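Local structure of MgGH51 (Meripilus giganteus, 6ZPV) at residues 214-228 against 274-288. The protein is an alpha-L-arabinofuranosidase of glycoside hydrolase family 51, which hydrolyses terminal alpha-L-arabinofuranosyl residues, probably from arabinose-containing plant polysaccharides. Residues are numbered along the deposited sequence; the frame is centred on the assembly and turned at random.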
ATOM      1  N   ALA A 214      -2.690  -2.153  -8.803  1.00 11.58           N
ATOM      2  CA  ALA A 214      -1.351  -2.728  -8.929  1.00 11.45           C
ATOM      3  C   ALA A 214      -0.624  -2.068 -10.115  1.00 11.94           C
ATOM      4  O   ALA A 214       0.557  -1.760 -10.020  1.00 12.74           O
ATOM      5  CB  ALA A 214      -1.442  -4.229  -9.120  1.00 12.35           C
ATOM      6  N   GLU A 215      -1.309  -1.939 -11.244  1.00 12.00           N
ATOM      7  CA  GLU A 215      -0.690  -1.327 -12.437  1.00 12.65           C
ATOM      8  C   GLU A 215      -0.300   0.116 -12.189  1.00 12.28           C
ATOM      9  O   GLU A 215       0.722   0.615 -12.701  1.00 13.80           O
ATOM     10  CB  GLU A 215      -1.642  -1.407 -13.588  1.00 14.12           C
ATOM     11  CG  GLU A 215      -1.901  -2.807 -14.128  1.00 15.07           C
ATOM     12  CD  GLU A 215      -3.097  -2.971 -15.050  1.00 19.00           C
ATOM     13  OE1 GLU A 215      -3.784  -1.933 -15.302  1.00 23.06           O
ATOM     14  OE2 GLU A 215      -3.429  -4.125 -15.421  1.00 21.68           O
ATOM     15  N   THR A 216      -1.123   0.857 -11.433  1.00 12.69           N
ATOM     16  CA  THR A 216      -0.833   2.257 -11.082  1.00 12.54           C
ATOM     17  C   THR A 216       0.429   2.331 -10.231  1.00 12.96           C
ATOM     18  O   THR A 216       1.273   3.241 -10.449  1.00 14.44           O
ATOM     19  CB  THR A 216      -2.021   2.921 -10.409  1.00 12.37           C
ATOM     20  OG1 THR A 216      -3.183   2.882 -11.226  1.00 13.61           O
ATOM     21  CG2 THR A 216      -1.759   4.359 -10.011  1.00 13.92           C
ATOM     22  N   LEU A 217       0.582   1.454  -9.252  1.00 12.60           N
ATOM     23  CA  LEU A 217       1.800   1.447  -8.453  1.00 12.72           C
ATOM     24  C   LEU A 217       2.976   1.147  -9.343  1.00 14.00           C
ATOM     25  O   LEU A 217       4.028   1.815  -9.228  1.00 15.46           O
ATOM     26  CB  LEU A 217       1.665   0.402  -7.330  1.00 11.97           C
ATOM     27  CG  LEU A 217       0.552   0.693  -6.319  1.00 12.80           C
ATOM     28  CD1 LEU A 217       0.633  -0.316  -5.167  1.00 12.26           C
ATOM     29  CD2 LEU A 217       0.489   2.109  -5.860  1.00 14.91           C
ATOM     30  N   ALA A 218       2.880   0.163 -10.215  1.00 14.05           N
ATOM     31  CA  ALA A 218       4.002  -0.131 -11.103  1.00 15.97           C
ATOM     32  C   ALA A 218       4.304   1.033 -12.050  1.00 16.45           C
ATOM     33  O   ALA A 218       5.498   1.303 -12.329  1.00 16.10           O
ATOM     34  CB  ALA A 218       3.738  -1.413 -11.851  1.00 18.27           C
ATOM     35  N   GLU A 219       3.305   1.801 -12.447  1.00 16.42           N
ATOM     36  CA  GLU A 219       3.454   2.980 -13.354  1.00 17.32           C
ATOM     37  C   GLU A 219       4.396   4.015 -12.835  1.00 17.73           C
ATOM     38  O   GLU A 219       5.056   4.723 -13.602  1.00 17.08           O
ATOM     39  CB  GLU A 219       2.037   3.632 -13.580  1.00 22.83           C
ATOM     40  CG  GLU A 219       1.953   4.878 -14.371  1.00 22.95           C
ATOM     41  CD  GLU A 219       0.553   5.395 -14.462  1.00 22.63           C
ATOM     42  OE1 GLU A 219      -0.408   4.583 -14.352  1.00 25.95           O
ATOM     43  OE2 GLU A 219       0.513   6.647 -14.702  1.00 26.05           O
ATOM     44  N   MET A 220       4.451   4.094 -11.513  0.65 17.91           N
ATOM     45  CA  MET A 220       5.216   5.123 -10.817  0.65 18.35           C
ATOM     46  C   MET A 220       6.715   4.864 -10.956  0.65 17.13           C
ATOM     47  O   MET A 220       7.459   5.778 -10.732  0.65 21.31           O
ATOM     48  CB  MET A 220       4.746   5.238  -9.367  0.65 21.23           C
ATOM     49  CG  MET A 220       4.914   6.625  -8.761  0.65 21.73           C
ATOM     50  SD  MET A 220       5.049   6.549  -6.952  0.58 21.82           S
ATOM     51  CE  MET A 220       3.442   5.780  -6.849  0.65 26.34           C
ATOM     52  N   GLY A 221       7.155   3.671 -11.347  1.00 15.74           N
ATOM     53  CA  GLY A 221       8.550   3.233 -11.340  1.00 18.04           C
ATOM     54  C   GLY A 221       9.212   3.145  -9.991  1.00 13.87           C
ATOM     55  O   GLY A 221      10.403   3.432  -9.861  1.00 15.86           O
ATOM     56  N   PRO A 222       8.538   2.577  -8.981  1.00 12.27           N
ATOM     57  CA  PRO A 222       9.166   2.442  -7.663  1.00 11.80           C
ATOM     58  C   PRO A 222      10.256   1.380  -7.667  1.00 11.65           C
ATOM     59  O   PRO A 222      10.144   0.355  -8.350  1.00 12.96           O
ATOM     60  CB  PRO A 222       8.036   2.014  -6.764  1.00 12.77           C
ATOM     61  CG  PRO A 222       7.126   1.242  -7.689  1.00 13.08           C
ATOM     62  CD  PRO A 222       7.193   1.981  -9.027  1.00 13.38           C
ATOM     63  N   SER A 223      11.212   1.551  -6.777  1.00 11.41           N
ATOM     64  CA  SER A 223      12.321   0.595  -6.622  1.00 11.19           C
ATOM     65  C   SER A 223      12.164  -0.265  -5.365  1.00 11.01           C
ATOM     66  O   SER A 223      12.799  -1.330  -5.287  1.00 12.17           O
ATOM     67  CB  SER A 223      13.663   1.281  -6.532  1.00 12.82           C
ATOM     68  OG  SER A 223      13.735   2.111  -5.385  1.00 16.04           O
ATOM     69  N   PHE A 224      11.381   0.168  -4.396  1.00 10.55           N
ATOM     70  CA  PHE A 224      11.228  -0.575  -3.143  1.00 10.45           C
ATOM     71  C   PHE A 224       9.810  -0.403  -2.647  1.00 10.29           C
ATOM     72  O   PHE A 224       9.049   0.470  -3.060  1.00 10.93           O
ATOM     73  CB  PHE A 224      12.203  -0.101  -2.064  1.00 10.66           C
ATOM     74  CG  PHE A 224      11.957   1.285  -1.536  1.00 10.63           C
ATOM     75  CD1 PHE A 224      10.963   1.541  -0.580  1.00 10.50           C
ATOM     76  CD2 PHE A 224      12.657   2.372  -2.038  1.00 11.12           C
ATOM     77  CE1 PHE A 224      10.663   2.799  -0.149  1.00 10.53           C
ATOM     78  CE2 PHE A 224      12.379   3.650  -1.583  1.00 10.88           C
ATOM     79  CZ  PHE A 224      11.388   3.870  -0.655  1.00 10.82           C
ATOM     80  N   PHE A 225       9.465  -1.268  -1.710  1.00 10.58           N
ATOM     81  CA  PHE A 225       8.143  -1.301  -1.059  1.00 10.57           C
ATOM     82  C   PHE A 225       8.366  -1.536   0.437  1.00 10.31           C
ATOM     83  O   PHE A 225       8.796  -2.636   0.849  1.00 10.70           O
ATOM     84  CB  PHE A 225       7.292  -2.407  -1.700  1.00 10.80           C
ATOM     85  CG  PHE A 225       5.827  -2.409  -1.380  1.00 10.67           C
ATOM     86  CD1 PHE A 225       5.325  -2.984  -0.217  1.00 10.93           C
ATOM     87  CD2 PHE A 225       4.900  -1.920  -2.260  1.00 11.97           C
ATOM     88  CE1 PHE A 225       3.960  -3.126  -0.010  1.00 11.85           C
ATOM     89  CE2 PHE A 225       3.543  -2.061  -2.071  1.00 13.17           C
ATOM     90  CZ  PHE A 225       3.064  -2.683  -0.928  1.00 12.60           C
ATOM     91  N   ARG A 226       8.116  -0.527   1.251  1.00 10.07           N
ATOM     92  CA  ARG A 226       8.234  -0.598   2.732  1.00 10.25           C
ATOM     93  C   ARG A 226       6.921  -1.157   3.279  1.00  9.81           C
ATOM     94  O   ARG A 226       5.820  -0.668   2.910  1.00 11.34           O
ATOM     95  CB  ARG A 226       8.513   0.795   3.308  1.00 10.79           C
ATOM     96  CG  ARG A 226       8.721   0.805   4.793  1.00 10.82           C
ATOM     97  CD  ARG A 226       8.511   2.186   5.403  1.00 11.11           C
ATOM     98  NE  ARG A 226       8.667   2.199   6.858  1.00 10.62           N
ATOM     99  CZ  ARG A 226       7.988   3.003   7.681  1.00 10.94           C
ATOM    100  NH1 ARG A 226       7.204   3.970   7.185  1.00 10.96           N
ATOM    101  NH2 ARG A 226       8.078   2.811   8.988  1.00 10.73           N
ATOM    102  N   PHE A 227       6.962  -2.179   4.134  1.00  9.83           N
ATOM    103  CA  PHE A 227       5.736  -2.858   4.591  1.00 10.06           C
ATOM    104  C   PHE A 227       6.090  -3.700   5.790  1.00 10.09           C
ATOM    105  O   PHE A 227       7.283  -4.033   5.976  1.00 10.18           O
ATOM    106  CB  PHE A 227       5.167  -3.730   3.466  1.00 10.12           C
ATOM    107  CG  PHE A 227       5.836  -5.077   3.315  1.00 10.18           C
ATOM    108  CD1 PHE A 227       7.132  -5.173   2.894  1.00 10.71           C
ATOM    109  CD2 PHE A 227       5.169  -6.219   3.741  1.00 11.01           C
ATOM    110  CE1 PHE A 227       7.772  -6.392   2.881  1.00 11.40           C
ATOM    111  CE2 PHE A 227       5.809  -7.430   3.715  1.00 11.50           C
ATOM    112  CZ  PHE A 227       7.124  -7.525   3.308  1.00 11.43           C
ATOM    113  N   PRO A 228       5.132  -4.185   6.608  1.00  9.85           N
ATOM    114  CA  PRO A 228       3.686  -3.932   6.534  1.00  9.68           C
ATOM    115  C   PRO A 228       3.234  -2.723   7.341  1.00  9.65           C
ATOM    116  O   PRO A 228       2.018  -2.481   7.473  1.00 10.21           O
ATOM    117  CB  PRO A 228       3.093  -5.217   7.086  1.00 10.82           C
ATOM    118  CG  PRO A 228       4.081  -5.601   8.165  1.00 10.69           C
ATOM    119  CD  PRO A 228       5.423  -5.283   7.541  1.00 10.48           C
ATOM    120  N   TYR A 274       2.630 -10.261  -0.636  1.00 10.39           N
ATOM    121  CA  TYR A 274       3.536  -9.101  -0.753  1.00 10.40           C
ATOM    122  C   TYR A 274       4.767  -9.476  -1.595  1.00 10.23           C
ATOM    123  O   TYR A 274       5.109  -8.763  -2.541  1.00 10.89           O
ATOM    124  CB  TYR A 274       3.947  -8.601   0.654  1.00 10.31           C
ATOM    125  CG  TYR A 274       2.951  -7.816   1.444  1.00 10.09           C
ATOM    126  CD1 TYR A 274       2.595  -6.535   1.042  1.00 10.71           C
ATOM    127  CD2 TYR A 274       2.427  -8.275   2.649  1.00 10.70           C
ATOM    128  CE1 TYR A 274       1.771  -5.718   1.813  1.00 10.67           C
ATOM    129  CE2 TYR A 274       1.579  -7.489   3.408  1.00 10.59           C
ATOM    130  CZ  TYR A 274       1.245  -6.211   2.991  1.00 10.86           C
ATOM    131  OH  TYR A 274       0.469  -5.358   3.747  1.00 11.97           O
ATOM    132  N   LEU A 275       5.441 -10.544  -1.192  1.00 10.74           N
ATOM    133  CA  LEU A 275       6.688 -10.903  -1.859  1.00 10.85           C
ATOM    134  C   LEU A 275       6.495 -11.218  -3.344  1.00 11.44           C
ATOM    135  O   LEU A 275       7.328 -10.786  -4.170  1.00 11.98           O
ATOM    136  CB  LEU A 275       7.344 -12.096  -1.141  1.00 11.12           C
ATOM    137  CG  LEU A 275       7.765 -11.834   0.303  1.00 11.41           C
ATOM    138  CD1 LEU A 275       8.123 -13.120   1.011  1.00 12.28           C
ATOM    139  CD2 LEU A 275       8.926 -10.852   0.350  1.00 13.01           C
ATOM    140  N   GLN A 276       5.397 -11.876  -3.684  1.00 11.04           N
ATOM    141  CA  GLN A 276       5.111 -12.181  -5.096  1.00 11.10           C
ATOM    142  C   GLN A 276       4.906 -10.864  -5.863  1.00 10.98           C
ATOM    143  O   GLN A 276       5.340 -10.756  -7.023  1.00 11.46           O
ATOM    144  CB  GLN A 276       3.899 -13.109  -5.225  1.00 12.08           C
ATOM    145  CG  GLN A 276       3.692 -13.597  -6.635  1.00 13.68           C
ATOM    146  CD  GLN A 276       4.896 -14.367  -7.168  1.00 14.27           C
ATOM    147  OE1 GLN A 276       5.201 -15.452  -6.629  1.00 16.83           O
ATOM    148  NE2 GLN A 276       5.525 -13.894  -8.245  1.00 15.65           N
ATOM    149  N   PHE A 277       4.231  -9.893  -5.267  1.00 11.16           N
ATOM    150  CA  PHE A 277       4.040  -8.594  -5.940  1.00 11.60           C
ATOM    151  C   PHE A 277       5.378  -7.911  -6.198  1.00 11.15           C
ATOM    152  O   PHE A 277       5.589  -7.321  -7.270  1.00 11.62           O
ATOM    153  CB  PHE A 277       3.160  -7.702  -5.061  1.00 11.58           C
ATOM    154  CG  PHE A 277       2.870  -6.349  -5.648  1.00 11.02           C
ATOM    155  CD1 PHE A 277       2.311  -6.235  -6.917  1.00 11.52           C
ATOM    156  CD2 PHE A 277       3.063  -5.201  -4.909  1.00 12.47           C
ATOM    157  CE1 PHE A 277       2.028  -4.997  -7.463  1.00 11.51           C
ATOM    158  CE2 PHE A 277       2.737  -3.967  -5.448  1.00 13.36           C
ATOM    159  CZ  PHE A 277       2.184  -3.872  -6.677  1.00 12.94           C
ATOM    160  N   PHE A 278       6.318  -8.025  -5.251  1.00 11.12           N
ATOM    161  CA  PHE A 278       7.653  -7.445  -5.458  1.00 11.77           C
ATOM    162  C   PHE A 278       8.353  -8.113  -6.662  1.00 12.36           C
ATOM    163  O   PHE A 278       8.906  -7.411  -7.542  1.00 13.11           O
ATOM    164  CB  PHE A 278       8.503  -7.542  -4.190  1.00 12.29           C
ATOM    165  CG  PHE A 278       7.847  -7.023  -2.944  1.00 12.09           C
ATOM    166  CD1 PHE A 278       6.810  -6.096  -2.979  1.00 12.24           C
ATOM    167  CD2 PHE A 278       8.217  -7.514  -1.711  1.00 11.97           C
ATOM    168  CE1 PHE A 278       6.177  -5.694  -1.817  1.00 12.13           C
ATOM    169  CE2 PHE A 278       7.577  -7.107  -0.549  1.00 11.84           C
ATOM    170  CZ  PHE A 278       6.529  -6.243  -0.609  1.00 12.28           C
ATOM    171  N   GLU A 279       8.299  -9.446  -6.681  1.00 12.54           N
ATOM    172  CA  GLU A 279       8.857 -10.192  -7.801  1.00 13.30           C
ATOM    173  C   GLU A 279       8.197  -9.745  -9.103  1.00 13.55           C
ATOM    174  O   GLU A 279       8.901  -9.527 -10.138  1.00 14.78           O
ATOM    175  CB  GLU A 279       8.665 -11.711  -7.603  1.00 14.77           C
ATOM    176  CG  GLU A 279       9.136 -12.543  -8.737  1.00 16.46           C
ATOM    177  CD  GLU A 279       9.125 -14.000  -8.351  1.00 17.75           C
ATOM    178  OE1 GLU A 279       8.299 -14.782  -8.951  1.00 20.97           O
ATOM    179  OE2 GLU A 279       9.834 -14.362  -7.434  1.00 17.37           O
ATOM    180  N   ASP A 280       6.892  -9.538  -9.100  1.00 12.74           N
ATOM    181  CA  ASP A 280       6.128  -9.199 -10.310  1.00 13.71           C
ATOM    182  C   ASP A 280       6.369  -7.782 -10.811  1.00 15.05           C
ATOM    183  O   ASP A 280       5.986  -7.488 -11.936  1.00 21.23           O
ATOM    184  CB  ASP A 280       4.632  -9.429 -10.078  1.00 12.96           C
ATOM    185  CG  ASP A 280       4.251 -10.902  -9.920  1.00 13.71           C
ATOM    186  OD1 ASP A 280       5.076 -11.778 -10.285  1.00 15.24           O
ATOM    187  OD2 ASP A 280       3.107 -11.147  -9.479  1.00 13.53           O
ATOM    188  N   THR A 281       6.891  -6.903  -9.993  1.00 12.53           N
ATOM    189  CA  THR A 281       7.090  -5.488 -10.327  1.00 13.28           C
ATOM    190  C   THR A 281       8.551  -5.078 -10.363  1.00 14.07           C
ATOM    191  O   THR A 281       8.845  -3.916 -10.688  1.00 17.82           O
ATOM    192  CB  THR A 281       6.335  -4.621  -9.327  1.00 13.74           C
ATOM    193  OG1 THR A 281       6.811  -4.872  -8.021  1.00 13.76           O
ATOM    194  CG2 THR A 281       4.847  -4.763  -9.413  1.00 14.60           C
ATOM    195  N   GLY A 282       9.455  -5.927  -9.967  1.00 13.50           N
ATOM    196  CA  GLY A 282      10.878  -5.558  -9.801  1.00 14.82           C
ATOM    197  C   GLY A 282      11.185  -4.695  -8.607  1.00 14.15           C
ATOM    198  O   GLY A 282      12.299  -4.208  -8.532  1.00 20.36           O
ATOM    199  N   MET A 283      10.253  -4.529  -7.678  1.00 13.48           N
ATOM    200  CA  MET A 283      10.555  -3.828  -6.428  1.00 12.46           C
ATOM    201  C   MET A 283      11.305  -4.749  -5.464  1.00 11.82           C
ATOM    202  O   MET A 283      11.104  -5.958  -5.523  1.00 13.20           O
ATOM    203  CB  MET A 283       9.274  -3.364  -5.722  1.00 12.55           C
ATOM    204  CG  MET A 283       8.537  -2.261  -6.459  1.00 14.90           C
ATOM    205  SD  MET A 283       7.144  -1.579  -5.543  0.95 14.12           S
ATOM    206  CE  MET A 283       5.797  -2.011  -6.631  1.00 19.24           C
ATOM    207  N   GLU A 284      12.090  -4.169  -4.581  1.00 11.08           N
ATOM    208  CA  GLU A 284      12.646  -4.917  -3.465  1.00 11.26           C
ATOM    209  C   GLU A 284      12.012  -4.449  -2.162  1.00 10.60           C
ATOM    210  O   GLU A 284      11.575  -3.292  -2.014  1.00 11.74           O
ATOM    211  CB  GLU A 284      14.152  -4.793  -3.370  1.00 12.32           C
ATOM    212  CG  GLU A 284      14.689  -3.426  -2.985  1.00 12.34           C
ATOM    213  CD  GLU A 284      16.211  -3.434  -2.970  1.00 12.86           C
ATOM    214  OE1 GLU A 284      16.816  -2.836  -3.893  1.00 14.56           O
ATOM    215  OE2 GLU A 284      16.780  -4.070  -2.063  1.00 13.80           O
ATOM    216  N   PRO A 285      11.902  -5.345  -1.158  1.00 10.45           N
ATOM    217  CA  PRO A 285      11.289  -4.957   0.107  1.00 10.81           C
ATOM    218  C   PRO A 285      12.201  -4.134   0.990  1.00 10.64           C
ATOM    219  O   PRO A 285      13.386  -4.358   1.086  1.00 11.63           O
ATOM    220  CB  PRO A 285      10.995  -6.318   0.786  1.00 11.92           C
ATOM    221  CG  PRO A 285      12.023  -7.230   0.183  1.00 11.77           C
ATOM    222  CD  PRO A 285      12.197  -6.791  -1.245  1.00 12.05           C
ATOM    223  N   ILE A 286      11.532  -3.249   1.770  1.00 10.90           N
ATOM    224  CA  ILE A 286      12.078  -2.759   3.049  1.00 10.49           C
ATOM    225  C   ILE A 286      11.114  -3.309   4.083  1.00 10.55           C
ATOM    226  O   ILE A 286      10.018  -2.765   4.250  1.00 11.09           O
ATOM    227  CB  ILE A 286      12.275  -1.255   3.072  1.00 10.57           C
ATOM    228  CG1 ILE A 286      13.251  -0.792   1.997  1.00 11.21           C
ATOM    229  CG2 ILE A 286      12.727  -0.845   4.478  1.00 11.40           C
ATOM    230  CD1 ILE A 286      13.501   0.691   1.904  1.00 12.30           C
ATOM    231  N   MET A 287      11.457  -4.447   4.686  1.00 10.08           N
ATOM    232  CA  MET A 287      10.511  -5.195   5.507  1.00 10.20           C
ATOM    233  C   MET A 287      10.687  -4.857   6.980  1.00  9.89           C
ATOM    234  O   MET A 287      11.788  -4.964   7.521  1.00 10.55           O
ATOM    235  CB  MET A 287      10.698  -6.684   5.292  1.00 10.36           C
ATOM    236  CG  MET A 287       9.681  -7.515   6.052  1.00 10.35           C
ATOM    237  SD  MET A 287       9.759  -9.290   5.760  1.00 10.97           S
ATOM    238  CE  MET A 287      11.276  -9.667   6.617  1.00 11.86           C
ATOM    239  N   ALA A 288       9.602  -4.472   7.629  1.00  9.96           N
ATOM    240  CA  ALA A 288       9.614  -4.198   9.063  1.00  9.97           C
ATOM    241  C   ALA A 288       9.356  -5.498   9.855  1.00  9.72           C
ATOM    242  O   ALA A 288       8.638  -6.399   9.421  1.00 10.58           O
ATOM    243  CB  ALA A 288       8.603  -3.152   9.443  1.00 10.53           C
TER
HETATM  244  O   HOH W   1       8.294  -1.187  -9.862  1.00 26.32           O
HETATM  245  O   HOH W   2      14.359  -2.575  -7.338  0.50 16.41           O
HETATM  246  O   HOH W   3      15.331  -2.276  -6.105  0.50 23.34           O
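Strands 224-227 and 284-288 pair in parallel, neighbours in the (beta/alpha)8 barrel of this GH51 (clan GH-A) enzyme. Five backbone hydrogen bonds join them, ending with Ala288 N to Phe227 O at 2.9 Å. Helix 274-281 runs back against the outer face of strand 224-227 and completes a hydrophobic core centred on an aromatic cluster. Phe278 turns its edge to a face of Phe227, with planes at 65° and Phe278 CE2 3.5 Å from Phe227 CE1. Phe227 CD2 in turn lies over the centre of the Tyr274 ring, 3.6 Å from Tyr274 CG, the planes oblique. Phe227 CG sits between its backbone N and carbonyl carbon (chi1 81°), turning the ring toward helix 274-281. With an alanine here, the Tyr274 face and Phe278 edge would probably lose the ring they rest on, leaving a gap. Phe277 turns its edge toward the Phe225 face, an offset edge-to-face pair, planes at 83°. Met283 SD makes a Met-aromatic contact at the Phe225 edge and lies 3.5 Å from Pro222 CG. On the opposite sheet face, Arg226 salt-bridges Glu347 and Glu429. There Ile286 CD1 makes a CH-pi contact over one Phe224 face, 4.0 Å from the ring centroid.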